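Local coordinates for protein potential RNA-dependent RNA polymerase (PDB 5I62) that probably polymerises RNA from ribonucleoside triphosphates on an RNA template, in both transcription and genome replication of a small double-stranded RNA virus, at residues 415-420 against 451-456. Sequence-based numbering, arbitrary orientation.
Sequences GVYSTM and IENVKY
Y417 lies over N453, and the two side chains run side by side in the same direction. CB of N453 sits over one face of the tyrosine ring, 3.6 Å from its centroid and shifted toward the rim at CG, in a CH-pi contact. Asparagine suits this place because its CB covers the ring while its flat amide is stacked on it, the planes 27° apart. CG of Y417 is anti to its backbone N (chi1 -165°), which sets that atom 3.5 Å from CB of N453, while CB of Y417 comes within 3.2 Å of O of N453. The apolar flank is packed at ordinary van der Waals distance: CG1 of V454, a compact beta-branched residue, lies 4.0 Å from CD2 of Y417 and also meets CG2 of T419, with F463 of helix 460-469 beyond. This joins the short edge strand 416-417 of a three-stranded antiparallel sheet, paired through W402, to the loop after helix 441-451, in a helical region consistent with the thumb of the right-hand polymerase fold. Directly after the strand, S418 is the N-cap of helix 419-427, its OG accepting from N of R421 and bonded to E69. The other end of the contact is looser and wetter. There a water takes the place of direct backbone bonds, donating to O of G415 and, at 2.7 Å, to O of N453. It accepts from N of Y456 and, at a longer 3.3 Å, from N of Y417. G415 contributes only backbone, its O lying at the edge of the Y456 ring, 3.7 Å from CD2; this tyrosine is partly exposed, and its backbone O is bonded by the hydroxyl of Y407.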
# COMPACT_ATOMS: atom_id res chain seq x y z
N GLY A 415 -0.77 -7.84 -16.82
CA GLY A 415 -0.60 -6.45 -16.45
C GLY A 415 0.75 -5.90 -16.90
O GLY A 415 1.79 -6.50 -16.63
N VAL A 416 0.72 -4.77 -17.58
CA VAL A 416 1.92 -4.15 -18.11
C VAL A 416 2.30 -2.99 -17.19
O VAL A 416 1.53 -2.04 -17.03
CB VAL A 416 1.73 -3.67 -19.56
CG1 VAL A 416 3.01 -2.98 -20.05
CG2 VAL A 416 1.35 -4.85 -20.47
N TYR A 417 3.48 -3.07 -16.60
CA TYR A 417 4.00 -1.99 -15.78
C TYR A 417 4.70 -0.98 -16.68
O TYR A 417 5.26 -1.32 -17.72
CB TYR A 417 4.96 -2.57 -14.74
CG TYR A 417 5.33 -1.65 -13.60
CD1 TYR A 417 4.56 -1.61 -12.44
CD2 TYR A 417 6.47 -0.87 -13.67
CE1 TYR A 417 4.92 -0.79 -11.37
CE2 TYR A 417 6.83 -0.05 -12.62
CZ TYR A 417 6.06 -0.01 -11.47
OH TYR A 417 6.43 0.81 -10.45
N SER A 418 4.64 0.29 -16.29
CA SER A 418 5.25 1.35 -17.08
C SER A 418 6.78 1.24 -17.04
O SER A 418 7.37 1.29 -15.96
CB SER A 418 4.83 2.71 -16.56
OG SER A 418 5.62 3.73 -17.14
N THR A 419 7.41 1.12 -18.21
CA THR A 419 8.87 1.20 -18.24
C THR A 419 9.35 2.58 -17.81
O THR A 419 10.44 2.72 -17.24
CB THR A 419 9.42 0.86 -19.63
OG1 THR A 419 8.84 1.75 -20.61
CG2 THR A 419 9.10 -0.58 -19.98
N MET A 420 8.58 3.63 -18.11
CA MET A 420 8.99 4.97 -17.70
C MET A 420 9.00 5.09 -16.18
O MET A 420 9.95 5.62 -15.59
CB MET A 420 8.09 6.04 -18.32
CG MET A 420 8.21 6.18 -19.85
SD MET A 420 9.88 6.61 -20.42
CE MET A 420 10.23 8.02 -19.43
N ILE A 451 12.75 -3.88 -12.02
CA ILE A 451 12.66 -4.32 -13.41
C ILE A 451 11.70 -5.50 -13.54
O ILE A 451 10.99 -5.62 -14.55
CB ILE A 451 14.07 -4.66 -13.96
CG1 ILE A 451 14.90 -3.39 -14.10
CG2 ILE A 451 13.97 -5.41 -15.31
CD1 ILE A 451 16.43 -3.61 -14.18
N GLU A 452 11.63 -6.35 -12.52
CA GLU A 452 10.75 -7.52 -12.59
C GLU A 452 9.30 -7.11 -12.90
O GLU A 452 8.56 -7.88 -13.52
CB GLU A 452 10.83 -8.32 -11.29
CG GLU A 452 9.98 -9.62 -11.23
CD GLU A 452 10.24 -10.61 -12.37
OE1 GLU A 452 11.20 -10.40 -13.16
OE2 GLU A 452 9.49 -11.61 -12.47
N ASN A 453 8.91 -5.90 -12.51
CA ASN A 453 7.55 -5.43 -12.75
C ASN A 453 7.19 -5.38 -14.23
O ASN A 453 6.01 -5.56 -14.57
CB ASN A 453 7.37 -4.05 -12.12
CG ASN A 453 7.40 -4.10 -10.63
OD1 ASN A 453 6.67 -4.87 -10.01
ND2 ASN A 453 8.26 -3.29 -10.02
N VAL A 454 8.16 -5.15 -15.12
CA VAL A 454 7.83 -4.97 -16.54
C VAL A 454 7.88 -6.29 -17.30
O VAL A 454 7.99 -6.31 -18.52
CB VAL A 454 8.75 -3.92 -17.19
CG1 VAL A 454 8.76 -2.63 -16.37
CG2 VAL A 454 10.18 -4.46 -17.36
N LYS A 455 7.74 -7.41 -16.58
CA LYS A 455 7.89 -8.74 -17.16
C LYS A 455 6.86 -9.08 -18.25
O LYS A 455 7.03 -10.10 -18.92
CB LYS A 455 7.80 -9.80 -16.07
CG LYS A 455 6.39 -9.90 -15.50
CD LYS A 455 6.38 -10.54 -14.12
CE LYS A 455 5.93 -11.98 -14.19
NZ LYS A 455 6.04 -12.64 -12.87
N TYR A 456 5.81 -8.27 -18.44
CA TYR A 456 4.88 -8.51 -19.54
C TYR A 456 4.84 -7.37 -20.54
O TYR A 456 3.98 -7.37 -21.43
CB TYR A 456 3.47 -8.76 -19.02
CG TYR A 456 3.35 -10.00 -18.20
CD1 TYR A 456 3.59 -11.25 -18.77
CD2 TYR A 456 2.98 -9.95 -16.87
CE1 TYR A 456 3.48 -12.40 -18.03
CE2 TYR A 456 2.85 -11.09 -16.12
CZ TYR A 456 3.10 -12.31 -16.71
OH TYR A 456 2.98 -13.46 -15.96
O HOH W 1 4.64 -6.12 -16.84